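Local coordinates for protein sialyltransferase 0160 (Photobacterium damselae, PDB 4R84) that probably transfers sialic acid from its CMP-activated donor to galactose-ended acceptor glycans, working with a GT-B fold, at residues 233-236 / 237-241; 321-324 / 325-329; 393-396 / 397-401; 414-417 / 418-422; 433-436 / 437-441. All coordinates share one frame; numbering follows the deposited sequence. Where two conformers were deposited one is given.

Contact 1 of 5, residues 233-236 / 237-241; sequences YDDG and SSEYV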
# COMPACT_ATOMS: atom_id res chain seq x y z
N TYR A 233 2.84 -3.42 4.66
CA TYR A 233 1.55 -2.80 4.97
C TYR A 233 0.66 -3.75 5.74
O TYR A 233 0.49 -4.91 5.35
CB TYR A 233 0.82 -2.39 3.68
CG TYR A 233 1.62 -1.44 2.80
CD1 TYR A 233 2.63 -1.92 1.96
CD2 TYR A 233 1.36 -0.07 2.79
CE1 TYR A 233 3.35 -1.07 1.14
CE2 TYR A 233 2.10 0.80 1.96
CZ TYR A 233 3.09 0.29 1.16
OH TYR A 233 3.81 1.13 0.35
N ASP A 234 0.08 -3.28 6.84
CA ASP A 234 -0.99 -4.05 7.49
C ASP A 234 -2.10 -4.35 6.52
O ASP A 234 -2.44 -3.50 5.71
CB ASP A 234 -1.60 -3.27 8.66
CG ASP A 234 -0.69 -3.16 9.84
OD1 ASP A 234 0.20 -4.01 10.01
OD2 ASP A 234 -0.88 -2.20 10.62
N ASP A 235 -2.70 -5.53 6.60
CA ASP A 235 -3.88 -5.75 5.75
C ASP A 235 -5.19 -5.51 6.48
O ASP A 235 -6.24 -5.42 5.86
CB ASP A 235 -3.86 -7.13 5.10
CG ASP A 235 -3.87 -8.25 6.08
OD1 ASP A 235 -3.84 -8.00 7.30
OD2 ASP A 235 -3.90 -9.41 5.61
N GLY A 236 -5.14 -5.44 7.81
CA GLY A 236 -6.34 -5.15 8.56
C GLY A 236 -6.25 -5.50 10.02
O GLY A 236 -5.23 -5.33 10.65
N SER A 237 -7.35 -6.01 10.57
CA SER A 237 -7.41 -6.25 12.00
C SER A 237 -6.47 -7.38 12.44
O SER A 237 -6.06 -7.41 13.60
CB SER A 237 -8.85 -6.56 12.40
OG SER A 237 -9.34 -7.66 11.66
N SER A 238 -6.12 -8.27 11.53
CA SER A 238 -5.38 -9.47 11.90
C SER A 238 -4.02 -9.17 12.54
O SER A 238 -3.65 -9.83 13.51
CB SER A 238 -5.20 -10.38 10.67
OG SER A 238 -3.84 -10.67 10.43
N GLU A 239 -3.31 -8.15 12.06
CA GLU A 239 -2.03 -7.77 12.65
C GLU A 239 -2.20 -7.29 14.09
O GLU A 239 -1.31 -7.43 14.90
CB GLU A 239 -1.33 -6.68 11.83
CG GLU A 239 -0.57 -7.20 10.60
CD GLU A 239 -1.41 -7.19 9.33
OE1 GLU A 239 -2.64 -6.93 9.43
OE2 GLU A 239 -0.85 -7.44 8.23
N TYR A 240 -3.35 -6.68 14.38
CA TYR A 240 -3.61 -6.11 15.71
C TYR A 240 -4.03 -7.19 16.69
O TYR A 240 -3.59 -7.19 17.83
CB TYR A 240 -4.65 -4.97 15.59
CG TYR A 240 -4.00 -3.87 14.81
CD1 TYR A 240 -3.92 -3.94 13.41
CD2 TYR A 240 -3.34 -2.82 15.45
CE1 TYR A 240 -3.24 -2.98 12.68
CE2 TYR A 240 -2.68 -1.85 14.73
CZ TYR A 240 -2.62 -1.93 13.34
OH TYR A 240 -1.95 -0.99 12.59
N VAL A 241 -4.83 -8.15 16.22
CA VAL A 241 -5.16 -9.31 17.02
C VAL A 241 -3.89 -10.09 17.37
O VAL A 241 -3.73 -10.56 18.50
CB VAL A 241 -6.16 -10.23 16.30
CG1 VAL A 241 -6.33 -11.55 17.06
CG2 VAL A 241 -7.52 -9.54 16.17
O HOH W 1 -6.88 -8.38 8.56
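Asp234, Asp235 and Gly236 form the Asp-Asp-Gly turn that matches the acidic motif of bacterial sialyltransferases of this family, and Glu239 and Tyr240, on the first turn of helix 237-246, fold back on it. The carboxylate of Glu239 comes against the turn and takes its backbone amides: Asp235 N donates to Glu239 OE2 at 3.1 Å with an N-H...O angle of 155°, reaching the syn side of that oxygen but tilted from the carboxylate plane. Glu239 OE1 receives two weak bonds, from Asp235 N at 3.2 Å and from Gly236 N at 3.3 Å. A bend at chi2 (92°) curls the Glu239 chain back toward the loop, while its CG rests 3.3 Å from Asp234 OD1. Asp235 OD1 approaches Glu239 OE1 to 2.7 Å with the two carboxylate planes 80° apart; its other oxygen, OD2, is held by Asn204.

Tyr240 works on the other acid. Its OH donates to Asp234 OD2 at 2.5 Å, nearly along the C-O axis of the carboxylate, whose plane stands almost upright to the ring. The edge of the same ring, at CD1, meets Gly236 O at 3.4 Å. Outside the turn, Leu295 N also donates to Asp234 OD2, Arg296 N to Tyr240 OH, and Ala206 N to Glu239 OE2.

Two turn amides are thus satisfied by Glu239, that of Asp235 firmly and that of Gly236 weakly. Two donors grip Asp234 OD2, which would fix its rotation, and Asn204 steadies Asp235; any role of these acids toward the donor substrate is inferred.

Contact 2 of 5, residues 321-324 / 325-329; sequences PWDE and FAKLS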
# COMPACT_ATOMS: atom_id res chain seq x y z
N PRO A 321 -0.94 6.36 5.43
CA PRO A 321 -1.65 7.59 5.08
C PRO A 321 -2.99 7.31 4.44
O PRO A 321 -3.14 6.31 3.75
CB PRO A 321 -0.70 8.26 4.08
CG PRO A 321 -0.01 7.11 3.41
CD PRO A 321 0.12 6.03 4.46
N TRP A 322 -3.98 8.17 4.68
CA TRP A 322 -5.30 7.96 4.10
C TRP A 322 -5.63 8.99 3.03
O TRP A 322 -6.67 8.90 2.39
CB TRP A 322 -6.39 7.99 5.17
CG TRP A 322 -6.10 7.12 6.35
CD1 TRP A 322 -6.11 7.49 7.66
CD2 TRP A 322 -5.72 5.74 6.32
NE1 TRP A 322 -5.78 6.42 8.45
CE2 TRP A 322 -5.54 5.33 7.66
CE3 TRP A 322 -5.52 4.80 5.30
CZ2 TRP A 322 -5.17 4.03 8.00
CZ3 TRP A 322 -5.16 3.52 5.64
CH2 TRP A 322 -4.99 3.15 6.98
N ASP A 323 -4.75 9.95 2.84
CA ASP A 323 -5.09 11.10 2.02
C ASP A 323 -4.27 11.24 0.74
O ASP A 323 -4.27 12.30 0.11
CB ASP A 323 -4.96 12.38 2.85
CG ASP A 323 -3.55 12.59 3.36
OD1 ASP A 323 -2.75 11.63 3.32
OD2 ASP A 323 -3.24 13.71 3.81
N GLU A 324 -3.59 10.19 0.33
CA GLU A 324 -2.71 10.33 -0.83
C GLU A 324 -3.48 10.40 -2.15
O GLU A 324 -3.02 11.03 -3.12
CB GLU A 324 -1.70 9.18 -0.86
CG GLU A 324 -0.60 9.35 0.18
CD GLU A 324 0.51 8.32 0.04
OE1 GLU A 324 0.30 7.31 -0.66
OE2 GLU A 324 1.59 8.55 0.62
N PHE A 325 -4.64 9.75 -2.21
CA PHE A 325 -5.48 9.77 -3.40
C PHE A 325 -5.82 11.20 -3.82
O PHE A 325 -5.75 11.55 -5.00
CB PHE A 325 -6.76 8.96 -3.16
CG PHE A 325 -7.76 9.03 -4.29
CD1 PHE A 325 -7.65 8.20 -5.38
CD2 PHE A 325 -8.83 9.90 -4.22
CE1 PHE A 325 -8.59 8.24 -6.40
CE2 PHE A 325 -9.78 9.95 -5.24
CZ PHE A 325 -9.66 9.13 -6.33
N ALA A 326 -6.21 12.00 -2.84
CA ALA A 326 -6.66 13.36 -3.08
C ALA A 326 -5.53 14.25 -3.59
O ALA A 326 -5.79 15.28 -4.22
CB ALA A 326 -7.27 13.95 -1.81
N LYS A 327 -4.29 13.86 -3.30
CA LYS A 327 -3.11 14.62 -3.73
C LYS A 327 -2.69 14.20 -5.13
O LYS A 327 -1.84 14.84 -5.76
CB LYS A 327 -1.94 14.43 -2.77
CG LYS A 327 -2.18 14.86 -1.34
CD LYS A 327 -0.92 14.61 -0.51
CE LYS A 327 -1.19 14.73 0.98
NZ LYS A 327 -1.70 16.08 1.37
N LEU A 328 -3.27 13.12 -5.63
CA LEU A 328 -3.02 12.73 -7.01
C LEU A 328 -3.67 13.76 -7.92
O LEU A 328 -4.59 14.47 -7.52
CB LEU A 328 -3.58 11.33 -7.31
CG LEU A 328 -2.94 10.10 -6.63
CD1 LEU A 328 -3.75 8.87 -6.97
CD2 LEU A 328 -1.50 9.92 -7.10
N SER A 329 -3.17 13.85 -9.15
CA SER A 329 -3.81 14.67 -10.17
C SER A 329 -5.15 14.06 -10.54
O SER A 329 -5.40 12.89 -10.24
CB SER A 329 -2.93 14.76 -11.40
OG SER A 329 -3.03 13.55 -12.15
O HOH W 2 -5.70 7.72 -0.29
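Lys327 reaches back along the short helix 324-327 to Asp323, and each atom of its side chain has a neighbour on the way. CB begins 3.6 Å from Glu324 O. CG then passes Asp323 O at 3.6 Å, and CD runs on beside the same carbonyl oxygen at 4.1 Å. The chain is extended until its last torsion, where a bend (chi4 -60°) turns the amino group; CE lies 3.6 Å from Asp323 OD2, and NZ stands 3.7 Å from that oxygen, a long salt bridge. Asp323 helps from its side, its chi1 of 61° placing OD2 next to Lys327 CE and NZ. This is an i to i+4 pair at the start of a short helix that follows strand 317-319 and leads toward helix 330-340.

The backbone linking the pair is only weakly helical. Lys327 N donates to Glu324 O at 3.1 Å with an N-H...O angle of 135°, from above the carbonyl plane, and Leu328 N adds a weak bond to the same oxygen. A bridging water accepts from Phe325 N at 3.0 Å and gives a weak bond to Trp322 O, linking the loop to the helix start. On the inner side, Phe325 meets Phe336, and Leu328 touches Ile136 of helix 129-144.

With both charged residues exposed and the ionic pair long, the electrostatic gain is probably modest; contacts of the lysine methylenes with Asp323 and Glu324 make up much of the approach.

Contact 3 of 5, residues 393-396 / 397-401; sequences PYYL and GKDYD. With CA (calcium ion), chain F.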
# COMPACT_ATOMS: atom_id res chain seq x y z
N PRO A 393 -33.68 0.15 20.54
CA PRO A 393 -32.55 0.61 21.36
C PRO A 393 -31.32 0.85 20.51
O PRO A 393 -30.43 1.61 20.90
CB PRO A 393 -32.32 -0.55 22.33
CG PRO A 393 -33.63 -1.27 22.39
CD PRO A 393 -34.18 -1.16 20.99
N TYR A 394 -31.30 0.21 19.34
CA TYR A 394 -30.12 0.27 18.48
C TYR A 394 -30.36 1.15 17.26
O TYR A 394 -29.65 1.06 16.26
CB TYR A 394 -29.73 -1.14 18.07
CG TYR A 394 -29.69 -2.02 19.29
CD1 TYR A 394 -28.63 -1.95 20.19
CD2 TYR A 394 -30.71 -2.93 19.55
CE1 TYR A 394 -28.60 -2.75 21.32
CE2 TYR A 394 -30.69 -3.73 20.67
CZ TYR A 394 -29.63 -3.64 21.55
OH TYR A 394 -29.61 -4.44 22.67
N TYR A 395 -31.36 2.02 17.36
CA TYR A 395 -31.61 3.05 16.37
C TYR A 395 -30.32 3.81 16.11
O TYR A 395 -29.55 4.08 17.03
CB TYR A 395 -32.71 3.98 16.89
CG TYR A 395 -33.10 5.14 16.00
CD1 TYR A 395 -33.40 4.97 14.66
CD2 TYR A 395 -33.25 6.42 16.54
CE1 TYR A 395 -33.78 6.03 13.87
CE2 TYR A 395 -33.63 7.48 15.76
CZ TYR A 395 -33.90 7.29 14.43
OH TYR A 395 -34.28 8.35 13.64
N LEU A 396 -30.04 4.10 14.84
CA LEU A 396 -28.82 4.82 14.48
C LEU A 396 -28.74 6.19 15.14
O LEU A 396 -27.66 6.76 15.26
CB LEU A 396 -28.69 4.97 12.95
CG LEU A 396 -28.47 3.73 12.07
CD1 LEU A 396 -28.59 4.12 10.62
CD2 LEU A 396 -27.10 3.10 12.31
N GLY A 397 -29.90 6.74 15.54
CA GLY A 397 -29.94 8.01 16.25
C GLY A 397 -30.66 9.14 15.52
O GLY A 397 -31.09 10.13 16.13
N LYS A 398 -30.77 9.02 14.20
CA LYS A 398 -31.52 9.97 13.39
C LYS A 398 -31.88 9.33 12.06
O LYS A 398 -31.54 8.17 11.82
CB LYS A 398 -30.73 11.27 13.19
CG LYS A 398 -29.30 11.09 12.76
CD LYS A 398 -28.61 12.43 12.68
CE LYS A 398 -27.13 12.28 12.48
NZ LYS A 398 -26.47 13.62 12.40
N ASP A 399 -32.61 10.05 11.21
CA ASP A 399 -32.99 9.51 9.91
C ASP A 399 -31.84 9.59 8.92
O ASP A 399 -31.26 10.66 8.75
CB ASP A 399 -34.22 10.26 9.36
CG ASP A 399 -35.43 10.11 10.25
OD1 ASP A 399 -35.63 9.00 10.79
OD2 ASP A 399 -36.16 11.11 10.43
N TYR A 400 -31.52 8.46 8.29
CA TYR A 400 -30.49 8.42 7.25
C TYR A 400 -31.04 7.87 5.93
O TYR A 400 -31.98 7.07 5.92
CB TYR A 400 -29.34 7.51 7.68
CG TYR A 400 -28.48 8.00 8.82
CD1 TYR A 400 -28.85 7.73 10.14
CD2 TYR A 400 -27.28 8.67 8.59
CE1 TYR A 400 -28.06 8.14 11.20
CE2 TYR A 400 -26.49 9.10 9.65
CZ TYR A 400 -26.88 8.82 10.95
OH TYR A 400 -26.10 9.23 12.00
N ASP A 401 -30.43 8.28 4.83
CA ASP A 401 -30.59 7.56 3.57
C ASP A 401 -29.82 6.24 3.64
O ASP A 401 -28.67 6.22 4.10
CB ASP A 401 -30.09 8.38 2.39
CG ASP A 401 -30.90 9.64 2.17
OD1 ASP A 401 -32.14 9.59 2.37
OD2 ASP A 401 -30.30 10.66 1.78
CA CA F . -28.26 11.80 1.25
O HOH W 3 -26.66 9.21 14.55
O HOH W 4 -26.77 13.51 1.81
O HOH W 5 -28.93 10.27 -0.74
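Between Tyr395 and Lys398 the backbone turns sharply at Leu396 and Gly397, the latter at phi 116° and psi -22°, where a CB would be jammed against Leu396 O, and it then straightens toward Asp401. The ring of Tyr395 is laid along the outside of this turn because its CG stands anti to the backbone N (chi1 179°). One face receives the peptide of Gly397, whose N sits toward the rim, 3.5 Å from CD2 of Tyr395. Farther along the ring, CE2 of Tyr395 is 3.4 Å from Gly397 C. The phenol then ends over the Lys398 peptide and gives a weak hydrogen bond from Tyr395 OH to Asp399 OD1 at 3.2 Å, with that oxygen near the plane of the ring, at its edge.

Inward, Leu396 meets Tyr400 obliquely: Leu396 CD1 lies 3.7 Å from CD1 of the tyrosine, and Leu396 CB is equally close to Tyr400 CE1. One water closes the polar side of this pair, donating to Leu396 O at 2.7 Å and lying 2.6 Å from Tyr400 OH, at the edge of the ring. Asn463 is a further partner of Leu396 O.

At the far end Asp401 OD2 binds the calcium ion at 2.4 Å, joined by two waters, Asn358 OD1 and the carbonyl oxygens of Tyr351, Ser354 and Leu356. The loop thus leads from helix 373-388, where Leu396 bonds to Ala387 through the backbone, into strand 401-405, with Leu396 and Tyr400 resting on Phe359 of strand 358-362 and on strand 445-447.

Contact 4 of 5, residues 414-417 / 418-422; sequences NDII and LGSFP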
# COMPACT_ATOMS: atom_id res chain seq x y z
N ASN A 414 -26.96 -10.97 -0.82
CA ASN A 414 -26.98 -9.56 -1.17
C ASN A 414 -28.26 -9.17 -1.88
O ASN A 414 -28.84 -8.12 -1.59
CB ASN A 414 -25.76 -9.19 -2.03
CG ASN A 414 -24.45 -9.31 -1.26
OD1 ASN A 414 -24.44 -9.47 -0.04
ND2 ASN A 414 -23.34 -9.20 -1.98
N ASP A 415 -28.72 -10.03 -2.79
CA ASP A 415 -29.97 -9.75 -3.50
C ASP A 415 -31.18 -9.69 -2.55
O ASP A 415 -32.05 -8.84 -2.72
CB ASP A 415 -30.25 -10.80 -4.58
CG ASP A 415 -29.13 -10.92 -5.58
OD1 ASP A 415 -28.44 -9.91 -5.85
OD2 ASP A 415 -28.97 -12.02 -6.13
N ILE A 416 -31.23 -10.62 -1.60
CA ILE A 416 -32.33 -10.68 -0.63
C ILE A 416 -32.35 -9.43 0.24
O ILE A 416 -33.41 -8.81 0.42
CB ILE A 416 -32.21 -11.93 0.27
CG1 ILE A 416 -32.45 -13.20 -0.55
CG2 ILE A 416 -33.20 -11.86 1.44
CD1 ILE A 416 -32.10 -14.47 0.18
N ILE A 417 -31.19 -9.06 0.76
CA ILE A 417 -31.09 -7.87 1.61
C ILE A 417 -31.46 -6.60 0.85
O ILE A 417 -32.27 -5.79 1.33
CB ILE A 417 -29.67 -7.72 2.21
CG1 ILE A 417 -29.36 -8.89 3.14
CG2 ILE A 417 -29.51 -6.38 2.94
CD1 ILE A 417 -27.89 -8.99 3.55
N LEU A 418 -30.88 -6.42 -0.33
CA LEU A 418 -31.16 -5.22 -1.10
C LEU A 418 -32.65 -5.13 -1.44
O LEU A 418 -33.26 -4.06 -1.36
CB LEU A 418 -30.31 -5.18 -2.38
CG LEU A 418 -30.31 -3.87 -3.18
CD1 LEU A 418 -29.77 -2.74 -2.30
CD2 LEU A 418 -29.50 -4.02 -4.46
N GLY A 419 -33.23 -6.27 -1.81
CA GLY A 419 -34.62 -6.32 -2.21
C GLY A 419 -35.58 -6.07 -1.06
O GLY A 419 -36.77 -5.84 -1.28
N SER A 420 -35.07 -6.10 0.17
CA SER A 420 -35.94 -5.94 1.34
C SER A 420 -36.13 -4.48 1.72
O SER A 420 -36.96 -4.15 2.58
CB SER A 420 -35.38 -6.70 2.54
OG SER A 420 -35.27 -8.08 2.26
N PHE A 421 -35.38 -3.61 1.06
CA PHE A 421 -35.44 -2.17 1.30
C PHE A 421 -35.44 -1.45 -0.03
O PHE A 421 -34.39 -1.19 -0.61
CB PHE A 421 -34.25 -1.73 2.17
CG PHE A 421 -34.20 -2.41 3.51
CD1 PHE A 421 -33.56 -3.63 3.66
CD2 PHE A 421 -34.85 -1.87 4.60
CE1 PHE A 421 -33.55 -4.28 4.87
CE2 PHE A 421 -34.84 -2.52 5.82
CZ PHE A 421 -34.19 -3.73 5.96
N PRO A 422 -36.64 -1.15 -0.54
CA PRO A 422 -36.87 -0.60 -1.88
C PRO A 422 -36.07 0.68 -2.17
O PRO A 422 -35.67 0.89 -3.31
CB PRO A 422 -38.37 -0.31 -1.88
CG PRO A 422 -38.93 -1.32 -0.93
CD PRO A 422 -37.91 -1.41 0.17
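Near the C-terminal end of helix 412-419, Ser420 donates from OG to Ile416 O at 2.7 Å, the hydroxyl set beside its own backbone N (chi1 -60°) and turned back along the helix. Ser420 N bonds to the next carbonyl, Ile417 O, at 3.0 Å, coming from above the carbonyl plane. That same oxygen touches the edge of the Phe421 ring, with CD1 of Phe421 3.4 Å from Ile417 O. Two regular helical bonds precede this end: Leu418 N to Asn414 O at 2.9 Å (N-H...O angle 167°) and Gly419 N to Asp415 O at 3.0 Å.

The tight part of the contact is therefore the stretch where the serine hydroxyl closes on Ile416 O and the phenylalanine edge on Ile417 O, with Ile417 and Phe421 both buried. Asp415 and Gly419 make the loose side: both lie exposed, and their link is the backbone bond alone. Ile417 packs on Phe404 and Phe421 on Leu402, both of strand 401-405, while ND2 of Asn414 is fixed by His407 O.

Strand 401-405, helix 412-419 and strand 425-427 make a beta-alpha-beta crossover of the parallel sheet, as expected of a Rossmann-like domain in a GT-B glycosyltransferase.

Contact 5 of 5, residues 433-436 / 437-441; sequences FEVL and MMTDM. With CSF (cytidine-5'-monophosphate-3-fluoro-N-acetyl-neuraminic acid), chain E.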
# COMPACT_ATOMS: atom_id res chain seq x y z
N PHE A 433 -14.28 -2.45 0.54
CA PHE A 433 -14.78 -1.32 1.33
C PHE A 433 -13.68 -0.28 1.58
O PHE A 433 -13.94 0.92 1.64
CB PHE A 433 -15.35 -1.80 2.67
CG PHE A 433 -16.03 -0.70 3.46
CD1 PHE A 433 -15.29 0.19 4.23
CD2 PHE A 433 -17.41 -0.56 3.42
CE1 PHE A 433 -15.90 1.20 4.93
CE2 PHE A 433 -18.03 0.45 4.14
CZ PHE A 433 -17.28 1.33 4.89
N GLU A 434 -12.45 -0.76 1.75
CA GLU A 434 -11.31 0.11 2.05
C GLU A 434 -11.08 1.18 0.96
O GLU A 434 -10.45 2.21 1.23
CB GLU A 434 -10.06 -0.74 2.27
CG GLU A 434 -10.09 -1.64 3.53
CD GLU A 434 -10.81 -2.98 3.33
OE1 GLU A 434 -11.33 -3.24 2.23
OE2 GLU A 434 -10.82 -3.81 4.27
N VAL A 435 -11.58 0.93 -0.24
CA VAL A 435 -11.54 1.93 -1.31
C VAL A 435 -12.26 3.22 -0.88
O VAL A 435 -11.80 4.32 -1.18
CB VAL A 435 -12.15 1.40 -2.63
CG1 VAL A 435 -12.43 2.53 -3.62
CG2 VAL A 435 -11.24 0.35 -3.28
N LEU A 436 -13.37 3.10 -0.15
CA LEU A 436 -14.10 4.29 0.29
C LEU A 436 -13.28 5.21 1.21
O LEU A 436 -13.27 6.43 1.04
CB LEU A 436 -15.41 3.89 0.99
CG LEU A 436 -16.41 3.09 0.15
CD1 LEU A 436 -17.69 2.81 0.94
CD2 LEU A 436 -16.73 3.81 -1.15
N MET A 437 -12.60 4.64 2.20
CA MET A 437 -11.81 5.45 3.10
C MET A 437 -10.64 6.10 2.33
O MET A 437 -10.28 7.24 2.58
CB MET A 437 -11.31 4.61 4.27
CG MET A 437 -10.25 5.22 5.10
SD MET A 437 -8.68 4.71 4.41
CE MET A 437 -8.89 2.94 4.23
N MET A 438 -10.06 5.36 1.39
CA MET A 438 -8.92 5.84 0.59
C MET A 438 -9.28 7.02 -0.31
O MET A 438 -8.45 7.88 -0.59
CB MET A 438 -8.37 4.71 -0.29
CG MET A 438 -7.67 3.58 0.45
SD MET A 438 -6.10 4.05 1.22
CE MET A 438 -5.08 4.44 -0.21
N THR A 439 -10.52 7.03 -0.79
CA THR A 439 -10.93 8.03 -1.76
C THR A 439 -11.80 9.11 -1.13
O THR A 439 -12.44 9.91 -1.84
CB THR A 439 -11.71 7.38 -2.93
OG1 THR A 439 -12.86 6.69 -2.41
CG2 THR A 439 -10.82 6.40 -3.69
N ASP A 440 -11.79 9.15 0.20
CA ASP A 440 -12.52 10.13 1.00
C ASP A 440 -14.01 10.05 0.70
O ASP A 440 -14.68 11.08 0.61
CB ASP A 440 -11.99 11.54 0.75
CG ASP A 440 -12.36 12.51 1.86
OD1 ASP A 440 -12.74 12.05 2.96
OD2 ASP A 440 -12.26 13.74 1.64
N MET A 441 -14.53 8.84 0.57
CA MET A 441 -15.94 8.65 0.23
C MET A 441 -16.71 7.90 1.32
O MET A 441 -17.74 7.28 1.06
CB MET A 441 -16.07 7.90 -1.10
CG MET A 441 -15.78 8.77 -2.34
SD MET A 441 -16.95 10.14 -2.47
CE MET A 441 -18.45 9.23 -2.85
C5A CSF E . -12.83 -13.72 8.83
C4A CSF E . -11.81 -13.47 7.73
C2A CSF E . -13.68 -12.60 6.27
O6A CSF E . -14.55 -12.83 7.39
C6A CSF E . -13.94 -12.69 8.68
C3A CSF E . -12.46 -13.54 6.35
O4A CSF E . -10.77 -14.46 7.84
N5A CSF E . -12.20 -13.56 10.12
C7A CSF E . -15.02 -12.95 9.71
C8A CSF E . -16.13 -11.92 9.58
C9A CSF E . -17.11 -12.05 10.74
O9A CSF E . -18.10 -11.03 10.58
O8A CSF E . -15.54 -10.63 9.62
O7A CSF E . -15.58 -14.25 9.50
C1A CSF E . -14.45 -12.87 5.00
OBA CSF E . -13.91 -12.63 3.90
OAA CSF E . -15.61 -13.35 5.06
O1A CSF E . -13.17 -11.26 6.21
O2A CSF E . -13.05 -8.99 7.21
N1 CSF E . -15.77 -6.56 2.53
C2 CSF E . -16.47 -5.53 1.88
N3 CSF E . -17.74 -5.26 2.22
C4 CSF E . -18.33 -5.98 3.20
C5 CSF E . -17.66 -7.02 3.84
C6 CSF E . -16.34 -7.30 3.47
C3' CSF E . -12.81 -6.72 3.80
C2' CSF E . -13.39 -5.90 2.68
C1' CSF E . -14.40 -6.85 2.07
O4' CSF E . -14.02 -8.17 2.45
C4' CSF E . -12.79 -8.10 3.18
PA CSF E . -13.97 -9.87 6.39
O5' CSF E . -13.95 -9.18 4.96
C5' CSF E . -12.75 -9.22 4.21
O3' CSF E . -11.53 -6.25 4.19
O2' CSF E . -12.39 -5.66 1.67
N4 CSF E . -19.62 -5.71 3.55
O2 CSF E . -15.89 -4.87 0.97
O3A CSF E . -15.41 -10.06 6.79
C10 CSF E . -12.27 -14.48 11.09
O10 CSF E . -12.80 -15.57 10.92
C11 CSF E . -11.67 -14.08 12.41
F3A CSF E . -12.89 -14.82 6.08
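Thr439 and Val435 cross obliquely at the end of helix 434-438, their CG2 and CG1 methyls 4.2 Å apart, while the threonine hydroxyl turns to the backbone. With OG1 between its N and carbonyl carbon (chi1 58°), Thr439 donates from OG1 to Val435 O at 2.9 Å; its N donates to the same oxygen at 3.0 Å from the opposite face of the carbonyl plane. Leu436 and Met441 also meet aslant, CD2 of Leu436 against CB of Met441 at 4.1 Å, while the other methyl, Leu436 CD1, sits over a face of the Phe433 ring, offset toward its rim. Met441 N closes on Leu436 O at 2.8 Å (N-H...O angle 166°), Asp440 has positive phi, and Asp440 N bonds weakly to Met437 O: a Schellman motif.

At the other end the groups face the bound CMP-3-fluorosialic acid. The Glu434 carboxylate takes the ribose hydroxyls in a fork, O2' to Glu434 OE1 at 2.7 Å and O3' to Glu434 OE2 at 2.5 Å, and Phe433 N donates to the cytosine O2 at 2.9 Å.

The helix lies between helix 129-144, which Val435 and Met438 touch, helix 330-340, met by Val435 and Thr439, and helix 344-353, on which Leu436 and Met441 rest.

How the contacts relate
Contacts 1 and 5 are buried; contact 5 binds the donor, while the Ser237 side chain of contact 1 comes within about 6 Å of it. Contact 1 is chiefly carboxylates meeting backbone amides, whereas contact 5 joins a ribose-binding acid to a Schellman-type helix end with apolar Leu436-Met441 packing. Contact 2, partly exposed, touches contact 5: Trp322 CE3 lies 3.3 Å from Met437 SD and Phe325 CB 3.3 Å from Met438 O, and the centres of the two contacts are about 11 Å apart. Contacts 3 and 4, far from the chain's centre, both flank the four-stranded parallel sheet. Contact 3 is a surface loop reaching a calcium ion; contact 4 is a helix end pressed against the sheet.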